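Local coordinates for protein xylulokinase (Brucella ovis, PDB 5VM1) that probably phosphorylates D-xylulose at the expense of ATP, giving D-xylulose 5-phosphate and ADP, as a sugar kinase of the FGGY family, at residues M251-V254 with A259-S262; A59-I64 with R166-G171; E309-I314 with A369-V374; G129-P134 with P348-K353. All coordinates share one frame; numbering follows the deposited sequence.

Contact 1: M251-V254 with A259-S262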
loop_
_atom_site.group_PDB
_atom_site.type_symbol
_atom_site.label_atom_id
_atom_site.label_comp_id
_atom_site.label_asym_id
_atom_site.label_seq_id
_atom_site.Cartn_x
_atom_site.Cartn_y
_atom_site.Cartn_z
ATOM N N MET A 251 0.088 5.028 11.189
ATOM C CA MET A 251 0.340 3.998 12.180
ATOM C C MET A 251 1.558 4.264 13.051
ATOM O O MET A 251 1.751 3.546 14.037
ATOM C CB MET A 251 0.562 2.659 11.490
ATOM C CG MET A 251 0.257 1.499 12.393
ATOM S SD MET A 251 -1.432 1.079 12.048
ATOM C CE MET A 251 -1.167 0.758 10.273
ATOM N N GLY A 252 2.372 5.270 12.732
ATOM C CA GLY A 252 3.622 5.480 13.436
ATOM C C GLY A 252 4.765 4.611 12.958
ATOM O O GLY A 252 5.791 4.524 13.648
ATOM N N THR A 253 4.633 3.968 11.800
ATOM C CA THR A 253 5.684 3.093 11.295
ATOM C C THR A 253 6.649 3.892 10.412
ATOM O O THR A 253 6.619 3.838 9.188
ATOM C CB THR A 253 5.070 1.930 10.538
ATOM O OG1 THR A 253 3.986 1.412 11.303
ATOM C CG2 THR A 253 6.096 0.858 10.344
ATOM N N VAL A 254 7.503 4.673 11.069
ATOM C CA VAL A 254 8.426 5.550 10.358
ATOM C C VAL A 254 9.865 5.407 10.863
ATOM O O VAL A 254 10.807 5.872 10.208
ATOM C CB VAL A 254 7.945 7.007 10.452
ATOM C CG1 VAL A 254 6.598 7.155 9.804
ATOM C CG2 VAL A 254 7.859 7.425 11.892
ATOM N N ALA A 259 7.623 -2.065 12.040
ATOM C CA ALA A 259 6.930 -2.731 10.952
ATOM C C ALA A 259 5.457 -2.944 11.274
ATOM O O ALA A 259 5.056 -3.074 12.433
ATOM C CB ALA A 259 7.602 -4.070 10.609
ATOM N N PHE A 260 4.644 -2.958 10.224
ATOM C CA PHE A 260 3.279 -3.415 10.349
ATOM C C PHE A 260 3.011 -4.505 9.324
ATOM O O PHE A 260 3.554 -4.497 8.218
ATOM C CB PHE A 260 2.258 -2.268 10.211
ATOM C CG PHE A 260 2.048 -1.761 8.795
ATOM C CD1 PHE A 260 1.353 -2.507 7.852
ATOM C CD2 PHE A 260 2.441 -0.471 8.444
ATOM C CE1 PHE A 260 1.141 -2.019 6.563
ATOM C CE2 PHE A 260 2.217 0.035 7.167
ATOM C CZ PHE A 260 1.562 -0.736 6.223
ATOM N N VAL A 261 2.134 -5.428 9.697
ATOM C CA VAL A 261 1.647 -6.464 8.797
ATOM C C VAL A 261 0.155 -6.243 8.597
ATOM O O VAL A 261 -0.596 -6.080 9.563
ATOM C CB VAL A 261 1.930 -7.886 9.326
ATOM C CG1 VAL A 261 1.366 -8.086 10.738
ATOM C CG2 VAL A 261 1.421 -8.942 8.330
ATOM N N SER A 262 -0.258 -6.222 7.350
ATOM C CA SER A 262 -1.635 -5.965 6.957
ATOM C C SER A 262 -2.259 -7.259 6.441
ATOM O O SER A 262 -1.837 -7.791 5.410
ATOM C CB SER A 262 -1.674 -4.878 5.894
ATOM O OG SER A 262 -2.969 -4.781 5.353
#
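In this FGGY kinase the chain probably crosses from the first actin-like domain to the second near here, where Met251 at the end of helix 243-251 and Thr253 just beyond it pack on Phe260 and Ala259 at the start of strand 259-263. Gly252 is the first residue past the helix to leave helical angles, with positive phi (82°). Thr253 then forms the centre of an inverse gamma turn. Its side chain points at the strand and meets it with both branches. With CG2 anti to the backbone N, the methyl lies against the backbone of Ala259, 3.7 Å from CG2 to Ala259 N. The hydroxyl goes to the ring of Phe260 and lies in the ring plane, at the edge. The two side chains run at about a right angle to each other. The ring of Phe260 also meets that of Phe270, on the adjacent strand 267-273, with nearly parallel planes. The contact is buried, and no hydrogen bond spans the two segments. The carbonyl of Thr253 is instead bonded to His289. Phe260 lies about 9 Å, side chain to side chain, from Asp243, the predicted proton acceptor. The CE methyl of Met251 lies over one face of the ring, toward its rim, 4.2 Å from Phe260 CD2.

Contact 2: A59-I64 with R166-G171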
loop_
_atom_site.group_PDB
_atom_site.type_symbol
_atom_site.label_atom_id
_atom_site.label_comp_id
_atom_site.label_asym_id
_atom_site.label_seq_id
_atom_site.Cartn_x
_atom_site.Cartn_y
_atom_site.Cartn_z
ATOM N N ALA A 59 -16.111 12.713 -6.352
ATOM C CA ALA A 59 -16.132 11.987 -5.084
ATOM C C ALA A 59 -15.502 12.813 -3.971
ATOM O O ALA A 59 -16.018 12.867 -2.847
ATOM C CB ALA A 59 -15.395 10.653 -5.240
ATOM N N CYS A 60 -14.402 13.488 -4.279
ATOM C CA CYS A 60 -13.739 14.332 -3.300
ATOM C C CYS A 60 -14.600 15.546 -2.948
ATOM O O CYS A 60 -14.678 15.942 -1.779
ATOM C CB CYS A 60 -12.369 14.728 -3.853
ATOM S SG CYS A 60 -11.287 15.479 -2.665
ATOM N N ARG A 61 -15.252 16.151 -3.948
ATOM C CA ARG A 61 -16.177 17.248 -3.681
ATOM C C ARG A 61 -17.346 16.790 -2.827
ATOM O O ARG A 61 -17.851 17.546 -1.986
ATOM C CB ARG A 61 -16.704 17.827 -4.996
ATOM C CG ARG A 61 -15.808 18.849 -5.651
ATOM C CD ARG A 61 -16.627 19.848 -6.432
ATOM N NE ARG A 61 -16.067 21.195 -6.346
ATOM C CZ ARG A 61 -15.302 21.745 -7.286
ATOM N NH1 ARG A 61 -14.832 22.987 -7.125
ATOM N NH2 ARG A 61 -15.008 21.047 -8.385
ATOM N N THR A 62 -17.802 15.560 -3.044
ATOM C CA THR A 62 -18.906 15.024 -2.261
ATOM C C THR A 62 -18.509 14.920 -0.800
ATOM O O THR A 62 -19.229 15.391 0.088
ATOM C CB THR A 62 -19.318 13.654 -2.821
ATOM O OG1 THR A 62 -20.081 13.826 -4.023
ATOM C CG2 THR A 62 -20.121 12.831 -1.809
ATOM N N ALA A 63 -17.336 14.347 -0.537
ATOM C CA ALA A 63 -16.904 14.155 0.843
ATOM C C ALA A 63 -16.506 15.474 1.509
ATOM O O ALA A 63 -16.755 15.662 2.703
ATOM C CB ALA A 63 -15.757 13.141 0.894
ATOM N N ILE A 64 -15.905 16.411 0.771
ATOM C CA ILE A 64 -15.537 17.688 1.385
ATOM C C ILE A 64 -16.774 18.461 1.811
ATOM O O ILE A 64 -16.897 18.857 2.975
ATOM C CB ILE A 64 -14.682 18.542 0.438
ATOM C CG1 ILE A 64 -13.261 17.999 0.337
ATOM C CG2 ILE A 64 -14.668 19.993 0.912
ATOM C CD1 ILE A 64 -12.436 18.756 -0.672
ATOM N N ARG A 166 -4.097 16.973 -6.398
ATOM C CA ARG A 166 -3.362 18.162 -5.980
ATOM C C ARG A 166 -3.380 19.225 -7.074
ATOM O O ARG A 166 -3.337 20.429 -6.776
ATOM C CB ARG A 166 -1.918 17.808 -5.592
ATOM C CG ARG A 166 -1.065 19.019 -5.127
ATOM C CD ARG A 166 0.397 18.914 -5.544
ATOM N NE ARG A 166 0.935 17.604 -5.181
ATOM C CZ ARG A 166 1.199 17.195 -3.938
ATOM N NH1 ARG A 166 1.672 15.967 -3.743
ATOM N NH2 ARG A 166 1.007 17.995 -2.895
ATOM N N LEU A 167 -3.380 18.797 -8.342
ATOM C CA LEU A 167 -3.452 19.745 -9.447
ATOM C C LEU A 167 -4.764 20.503 -9.407
ATOM O O LEU A 167 -4.796 21.719 -9.620
ATOM C CB LEU A 167 -3.321 19.019 -10.782
ATOM C CG LEU A 167 -3.432 19.862 -12.051
ATOM C CD1 LEU A 167 -2.309 20.885 -12.150
ATOM C CD2 LEU A 167 -3.474 18.970 -13.269
ATOM N N TRP A 168 -5.855 19.794 -9.115
ATOM C CA TRP A 168 -7.150 20.434 -8.913
ATOM C C TRP A 168 -7.145 21.345 -7.676
ATOM O O TRP A 168 -7.748 22.422 -7.691
ATOM C CB TRP A 168 -8.233 19.352 -8.838
ATOM C CG TRP A 168 -9.554 19.846 -8.356
ATOM C CD1 TRP A 168 -10.346 20.760 -8.957
ATOM C CD2 TRP A 168 -10.209 19.487 -7.122
ATOM N NE1 TRP A 168 -11.471 20.985 -8.191
ATOM C CE2 TRP A 168 -11.410 20.216 -7.061
ATOM C CE3 TRP A 168 -9.895 18.616 -6.072
ATOM C CZ2 TRP A 168 -12.305 20.103 -5.995
ATOM C CZ3 TRP A 168 -10.797 18.502 -5.009
ATOM C CH2 TRP A 168 -11.981 19.237 -4.983
ATOM N N LEU A 169 -6.493 20.919 -6.587
ATOM C CA LEU A 169 -6.500 21.681 -5.336
ATOM C C LEU A 169 -5.594 22.912 -5.399
ATOM O O LEU A 169 -5.977 23.993 -4.937
ATOM C CB LEU A 169 -6.065 20.762 -4.195
ATOM C CG LEU A 169 -7.043 19.668 -3.748
ATOM C CD1 LEU A 169 -6.383 18.746 -2.725
ATOM C CD2 LEU A 169 -8.282 20.319 -3.147
ATOM N N THR A 170 -4.386 22.773 -5.958
ATOM C CA THR A 170 -3.367 23.813 -5.885
ATOM C C THR A 170 -3.006 24.430 -7.218
ATOM O O THR A 170 -2.438 25.523 -7.231
ATOM C CB THR A 170 -2.050 23.274 -5.295
ATOM O OG1 THR A 170 -1.427 22.400 -6.248
ATOM C CG2 THR A 170 -2.272 22.558 -3.983
ATOM N N GLY A 171 -3.254 23.751 -8.327
ATOM C CA GLY A 171 -2.818 24.264 -9.606
ATOM C C GLY A 171 -1.360 24.041 -9.931
ATOM O O GLY A 171 -0.876 24.604 -10.924
#
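The short helical segments 59-64 and 166-170 pass with their axes 12.8 Å apart and their N-to-C directions 55° from each other, so long side chains must bridge the gap. Trp168 does most of this. Its CG is anti to the backbone N (chi1 168°), and the indole reaches across to Cys60, Arg61 and Ile64. Cys60 approaches the edge of the six-membered ring, with SG 3.9 Å from Trp168 CZ3. This is a sulfur-aromatic contact made near the ring plane. Ile64 adds a looser apolar touch, its CD1 4.4 Å from Trp168 CH2.

Arg61 crosses the indole obliquely at its CZ2 and NE1 side. Its chain bends at chi3, and the guanidinium turns one face to the ring, with Trp168 CZ2 over its centre. The two planes are 71° apart, so this is not a parallel stack. Arg61 NH2 comes 3.5 Å from Trp168 NE1, but no hydrogen bond joins them. The charge of Arg61 has a partner elsewhere, a salt bridge from NH1 to Glu228. Trp229 packs on both Trp168 and Ile64.

On the second helix, Arg166 O takes two bonds from Thr170, from N and from OG1 (2.8 Å), on opposite faces of the carbonyl plane. Gly171, the first residue beyond the helix, has positive phi. Cys60 packs on Val20 of strand 19-26 and Leu169 on Leu83 of strand 78-85. The contact therefore joins two helices that pack against the central sheet of the N-terminal actin-like domain of an FGGY kinase.

Contact 3: E309-I314 with A369-V374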
loop_
_atom_site.group_PDB
_atom_site.type_symbol
_atom_site.label_atom_id
_atom_site.label_comp_id
_atom_site.label_asym_id
_atom_site.label_seq_id
_atom_site.Cartn_x
_atom_site.Cartn_y
_atom_site.Cartn_z
ATOM N N GLU A 309 -10.917 -16.324 2.295
ATOM C CA GLU A 309 -12.141 -16.172 1.513
ATOM C C GLU A 309 -12.282 -17.316 0.521
ATOM O O GLU A 309 -13.359 -17.905 0.387
ATOM C CB GLU A 309 -12.155 -14.821 0.782
ATOM C CG GLU A 309 -12.950 -13.722 1.455
ATOM C CD GLU A 309 -12.271 -12.345 1.329
ATOM O OE1 GLU A 309 -11.813 -12.001 0.207
ATOM O OE2 GLU A 309 -12.188 -11.618 2.356
ATOM N N TRP A 310 -11.198 -17.652 -0.187
ATOM C CA TRP A 310 -11.284 -18.741 -1.150
ATOM C C TRP A 310 -11.759 -20.028 -0.480
ATOM O O TRP A 310 -12.721 -20.658 -0.941
ATOM C CB TRP A 310 -9.941 -18.980 -1.842
ATOM C CG TRP A 310 -10.018 -20.256 -2.673
ATOM C CD1 TRP A 310 -10.590 -20.395 -3.905
ATOM C CD2 TRP A 310 -9.533 -21.559 -2.309
ATOM N NE1 TRP A 310 -10.502 -21.702 -4.327
ATOM C CE2 TRP A 310 -9.860 -22.438 -3.373
ATOM C CE3 TRP A 310 -8.853 -22.068 -1.191
ATOM C CZ2 TRP A 310 -9.527 -23.808 -3.359
ATOM C CZ3 TRP A 310 -8.516 -23.427 -1.176
ATOM C CH2 TRP A 310 -8.858 -24.283 -2.259
ATOM N N TYR A 311 -11.129 -20.406 0.645
ATOM C CA TYR A 311 -11.494 -21.647 1.319
ATOM C C TYR A 311 -12.934 -21.615 1.829
ATOM O O TYR A 311 -13.641 -22.637 1.787
ATOM C CB TYR A 311 -10.513 -21.932 2.448
ATOM C CG TYR A 311 -10.856 -23.153 3.268
ATOM C CD1 TYR A 311 -10.839 -24.429 2.709
ATOM C CD2 TYR A 311 -11.157 -23.035 4.616
ATOM C CE1 TYR A 311 -11.154 -25.546 3.483
ATOM C CE2 TYR A 311 -11.475 -24.122 5.379
ATOM C CZ TYR A 311 -11.476 -25.373 4.824
ATOM O OH TYR A 311 -11.800 -26.440 5.633
ATOM N N SER A 312 -13.391 -20.451 2.307
ATOM C CA SER A 312 -14.756 -20.357 2.813
ATOM C C SER A 312 -15.775 -20.561 1.698
ATOM O O SER A 312 -16.777 -21.264 1.896
ATOM C CB SER A 312 -14.984 -19.024 3.520
ATOM O OG SER A 312 -14.822 -17.961 2.628
ATOM N N LYS A 313 -15.519 -20.014 0.502
ATOM C CA LYS A 313 -16.450 -20.267 -0.598
ATOM C C LYS A 313 -16.494 -21.756 -0.940
ATOM O O LYS A 313 -17.573 -22.290 -1.249
ATOM C CB LYS A 313 -16.079 -19.437 -1.833
ATOM C CG LYS A 313 -16.053 -17.911 -1.597
ATOM C CD LYS A 313 -15.544 -17.132 -2.831
ATOM C CE LYS A 313 -16.244 -15.769 -3.024
ATOM N NZ LYS A 313 -15.555 -14.585 -2.405
ATOM N N ILE A 314 -15.358 -22.454 -0.821
ATOM C CA ILE A 314 -15.361 -23.900 -1.041
ATOM C C ILE A 314 -16.266 -24.582 -0.027
ATOM O O ILE A 314 -17.268 -25.208 -0.387
ATOM C CB ILE A 314 -13.931 -24.467 -0.967
ATOM C CG1 ILE A 314 -13.047 -23.943 -2.123
ATOM C CG2 ILE A 314 -13.970 -26.002 -0.855
ATOM C CD1 ILE A 314 -13.531 -24.315 -3.509
ATOM N N ALA A 369 -9.655 -28.245 10.761
ATOM C CA ALA A 369 -8.227 -28.498 10.617
ATOM C C ALA A 369 -7.685 -27.837 9.360
ATOM O O ALA A 369 -6.551 -27.358 9.355
ATOM C CB ALA A 369 -7.942 -29.998 10.599
ATOM N N LEU A 370 -8.491 -27.765 8.301
ATOM C CA LEU A 370 -8.007 -27.138 7.077
ATOM C C LEU A 370 -8.028 -25.619 7.195
ATOM O O LEU A 370 -7.091 -24.956 6.740
ATOM C CB LEU A 370 -8.830 -27.607 5.876
ATOM C CG LEU A 370 -8.217 -28.787 5.140
ATOM C CD1 LEU A 370 -8.108 -29.969 6.043
ATOM C CD2 LEU A 370 -9.076 -29.119 3.958
ATOM N N THR A 371 -9.066 -25.055 7.830
ATOM C CA THR A 371 -9.036 -23.650 8.238
ATOM C C THR A 371 -7.738 -23.313 8.973
ATOM O O THR A 371 -7.043 -22.352 8.613
ATOM C CB THR A 371 -10.244 -23.330 9.121
ATOM O OG1 THR A 371 -11.441 -23.458 8.360
ATOM C CG2 THR A 371 -10.161 -21.912 9.718
ATOM N N GLN A 372 -7.383 -24.119 9.989
ATOM C CA GLN A 372 -6.139 -23.915 10.732
ATOM C C GLN A 372 -4.918 -23.906 9.813
ATOM O O GLN A 372 -4.048 -23.038 9.935
ATOM C CB GLN A 372 -5.997 -24.997 11.782
ATOM C CG GLN A 372 -4.868 -24.832 12.739
ATOM C CD GLN A 372 -4.762 -26.057 13.627
ATOM O OE1 GLN A 372 -5.765 -26.542 14.159
ATOM N NE2 GLN A 372 -3.558 -26.593 13.751
ATOM N N ALA A 373 -4.852 -24.842 8.869
ATOM C CA ALA A 373 -3.695 -24.900 7.984
ATOM C C ALA A 373 -3.642 -23.687 7.054
ATOM O O ALA A 373 -2.553 -23.289 6.620
ATOM C CB ALA A 373 -3.713 -26.204 7.190
ATOM N N VAL A 374 -4.801 -23.117 6.705
ATOM C CA VAL A 374 -4.814 -21.904 5.889
ATOM C C VAL A 374 -4.214 -20.738 6.664
ATOM O O VAL A 374 -3.402 -19.980 6.129
ATOM C CB VAL A 374 -6.243 -21.568 5.403
ATOM C CG1 VAL A 374 -6.279 -20.173 4.712
ATOM C CG2 VAL A 374 -6.790 -22.664 4.486
#
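Tyr311 extends its ring to Leu370 and Thr371 because its CG is anti to the backbone N (chi1 176°), while Thr371 holds OG1 anti to its carbonyl carbon (chi1 -65°) and turned to the ring. The pair belongs to an antiparallel helix packing in the C-terminal actin-like domain of the FGGY kinase. Segments 309-314 and 369-374 run at 164°, with axes 10.8 Å apart. Tyr311 and Thr371 are the nearest residues by CA.

The ring of Tyr311 carries the whole contact. Leu370 lies by its phenol end, near CZ and OH, and the two side chains cross at about a right angle. Val374 packs at the other end of the ring, its CG2 4.3 Å from Tyr311 CG. No hydrogen bond crosses between the segments. Both hydroxyls turn to one carbonyl instead: Tyr311 OH and Thr371 OG1 each hydrogen-bond to Arg367 O, at the start of helix 367-390. That shared acceptor ties the phenol end of the tyrosine to the second helix. Leu322 of helix 319-326 touches both Tyr311 and Thr371, and Phe358 of strand 357-359 touches Leu370 and Val374. This is packing away from the predicted sites. At the ring edge, in the ring plane, Thr371 OG1 lies 3.1 Å from Tyr311 CE2.

Contact 4: G129-P134 with P348-K353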
loop_
_atom_site.group_PDB
_atom_site.type_symbol
_atom_site.label_atom_id
_atom_site.label_comp_id
_atom_site.label_asym_id
_atom_site.label_seq_id
_atom_site.Cartn_x
_atom_site.Cartn_y
_atom_site.Cartn_z
ATOM N N GLY A 129 15.605 -0.137 -7.714
ATOM C CA GLY A 129 15.637 -1.147 -6.668
ATOM C C GLY A 129 14.444 -2.085 -6.624
ATOM O O GLY A 129 14.294 -2.823 -5.647
ATOM N N ASN A 130 13.591 -2.091 -7.650
ATOM C CA ASN A 130 12.367 -2.879 -7.635
ATOM C C ASN A 130 12.171 -3.619 -8.955
ATOM O O ASN A 130 12.668 -3.218 -10.014
ATOM C CB ASN A 130 11.120 -2.004 -7.358
ATOM C CG ASN A 130 11.190 -1.287 -6.012
ATOM O OD1 ASN A 130 10.967 -1.890 -4.973
ATOM N ND2 ASN A 130 11.457 0.032 -6.038
ATOM N N ILE A 131 11.417 -4.711 -8.874
ATOM C CA ILE A 131 10.910 -5.371 -10.065
ATOM C C ILE A 131 9.934 -4.441 -10.780
ATOM O O ILE A 131 9.206 -3.666 -10.144
ATOM C CB ILE A 131 10.231 -6.692 -9.658
ATOM C CG1 ILE A 131 11.266 -7.686 -9.121
ATOM C CG2 ILE A 131 9.416 -7.280 -10.819
ATOM C CD1 ILE A 131 10.662 -8.925 -8.474
ATOM N N VAL A 132 9.929 -4.494 -12.111
ATOM C CA VAL A 132 8.984 -3.722 -12.915
ATOM C C VAL A 132 7.764 -4.612 -13.148
ATOM O O VAL A 132 7.763 -5.486 -14.019
ATOM C CB VAL A 132 9.596 -3.244 -14.234
ATOM C CG1 VAL A 132 8.705 -2.201 -14.899
ATOM C CG2 VAL A 132 10.994 -2.711 -14.018
ATOM N N PHE A 133 6.738 -4.417 -12.342
ATOM C CA PHE A 133 5.475 -5.101 -12.566
ATOM C C PHE A 133 4.570 -4.300 -13.499
ATOM O O PHE A 133 4.734 -3.081 -13.660
ATOM C CB PHE A 133 4.780 -5.360 -11.238
ATOM C CG PHE A 133 5.433 -6.419 -10.431
ATOM C CD1 PHE A 133 5.258 -7.750 -10.766
ATOM C CD2 PHE A 133 6.234 -6.096 -9.341
ATOM C CE1 PHE A 133 5.866 -8.737 -10.024
ATOM C CE2 PHE A 133 6.834 -7.085 -8.591
ATOM C CZ PHE A 133 6.657 -8.402 -8.930
ATOM N N PRO A 134 3.627 -4.975 -14.171
ATOM C CA PRO A 134 2.762 -4.273 -15.140
ATOM C C PRO A 134 1.885 -3.214 -14.535
ATOM O O PRO A 134 1.368 -2.373 -15.283
ATOM C CB PRO A 134 1.907 -5.397 -15.730
ATOM C CG PRO A 134 1.960 -6.474 -14.753
ATOM C CD PRO A 134 3.269 -6.393 -14.030
ATOM N N PRO A 348 8.857 -14.233 -1.559
ATOM C CA PRO A 348 10.159 -13.904 -2.156
ATOM C C PRO A 348 10.516 -14.554 -3.509
ATOM O O PRO A 348 11.645 -14.387 -3.964
ATOM C CB PRO A 348 11.121 -14.428 -1.105
ATOM C CG PRO A 348 10.445 -15.707 -0.679
ATOM C CD PRO A 348 8.957 -15.437 -0.715
ATOM N N TYR A 349 9.596 -15.241 -4.175
ATOM C CA TYR A 349 9.995 -16.058 -5.313
ATOM C C TYR A 349 9.654 -15.412 -6.649
ATOM O O TYR A 349 10.232 -15.796 -7.674
ATOM C CB TYR A 349 9.305 -17.438 -5.247
ATOM C CG TYR A 349 9.476 -18.194 -3.944
ATOM C CD1 TYR A 349 10.722 -18.675 -3.534
ATOM C CD2 TYR A 349 8.382 -18.377 -3.090
ATOM C CE1 TYR A 349 10.874 -19.361 -2.317
ATOM C CE2 TYR A 349 8.519 -19.057 -1.882
ATOM C CZ TYR A 349 9.772 -19.545 -1.497
ATOM O OH TYR A 349 9.905 -20.210 -0.294
ATOM N N ASN A 350 8.736 -14.453 -6.652
ATOM C CA ASN A 350 8.225 -13.839 -7.870
ATOM C C ASN A 350 7.944 -14.921 -8.909
ATOM O O ASN A 350 8.577 -15.015 -9.960
ATOM C CB ASN A 350 9.183 -12.777 -8.412
ATOM C CG ASN A 350 8.587 -12.017 -9.599
ATOM O OD1 ASN A 350 7.363 -11.876 -9.712
ATOM N ND2 ASN A 350 9.444 -11.546 -10.495
ATOM N N ASP A 351 6.989 -15.767 -8.558
ATOM C CA ASP A 351 6.673 -16.985 -9.290
ATOM C C ASP A 351 5.221 -16.889 -9.736
ATOM O O ASP A 351 4.309 -17.008 -8.913
ATOM C CB ASP A 351 6.893 -18.216 -8.407
ATOM C CG ASP A 351 6.680 -19.518 -9.152
ATOM O OD1 ASP A 351 5.832 -19.562 -10.079
ATOM O OD2 ASP A 351 7.374 -20.503 -8.816
ATOM N N ALA A 352 5.008 -16.699 -11.042
ATOM C CA ALA A 352 3.656 -16.614 -11.572
ATOM C C ALA A 352 3.020 -17.992 -11.803
ATOM O O ALA A 352 1.789 -18.108 -11.741
ATOM C CB ALA A 352 3.672 -15.813 -12.870
ATOM N N LYS A 353 3.821 -19.058 -11.961
ATOM C CA LYS A 353 3.272 -20.356 -12.348
ATOM C C LYS A 353 2.855 -21.202 -11.145
ATOM O O LYS A 353 1.893 -21.970 -11.254
ATOM C CB LYS A 353 4.266 -21.122 -13.237
#
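Asn350 reaches across to Ile131 and Phe133, bringing together two loops from different domains of the bilobal FGGY kinase fold. Segment 129-134 comes from the N-terminal FGGY domain, and segment 348-353 from the C-terminal one. The bridge is slight: 109 Å² is buried in all, and the nearest CA atoms, of Ile131 and Asn350, are 9.2 Å apart.

The van der Waals contacts come first. Asn350 has CG anti to the backbone N (chi1 -174°), which carries the amide toward the other loop. The side chains of Ile131 and Phe133 come to meet it from the opposite direction. The terminal methyl of Ile131 rests by the amide nitrogen, 3.5 Å from CD1 to Asn350 ND2. Within its own loop, Ile131 also lays CG2 over one face of the Phe133 ring, near the rim. Ala283 adds packing on both Ile131 and Asn350.

Polar and charged interactions of the two loops go to other residues. No hydrogen bond crosses between the segments. Asn130 OD1 accepts from the backbone N of Ala286, and Arg346 makes a cation-pi contact with Phe133, both across the two domains.

The aromatic contact is edge-on. Phe133, about 8 Å from the predicted substrate-binding His88 between side chains, has its ring plane turned 77° from the Asn350 amide. Asn350 OD1 sits at the ring edge, near its plane, 3.5 Å from Phe133 CE1.

The four contacts touch nowhere and sample both domains. Contact 2 lies in the N-terminal FGGY domain and contact 3 in the C-terminal one, on opposite sides of the chain's centre, 42 Å apart between centres. Contact 1 is about equally far from both, 28 Å from contact 2 and 27 Å from contact 3 by centres, where the chain probably passes from one domain to the other. Contact 4 joins the domains by loops far apart in sequence, and contact 1 falls within the stretch of chain it spans. Their nearest atoms are about 13 Å apart. Contacts 1, 2 and 4 each come within about 10 Å of a predicted functional residue; contact 3 lies away from these sites.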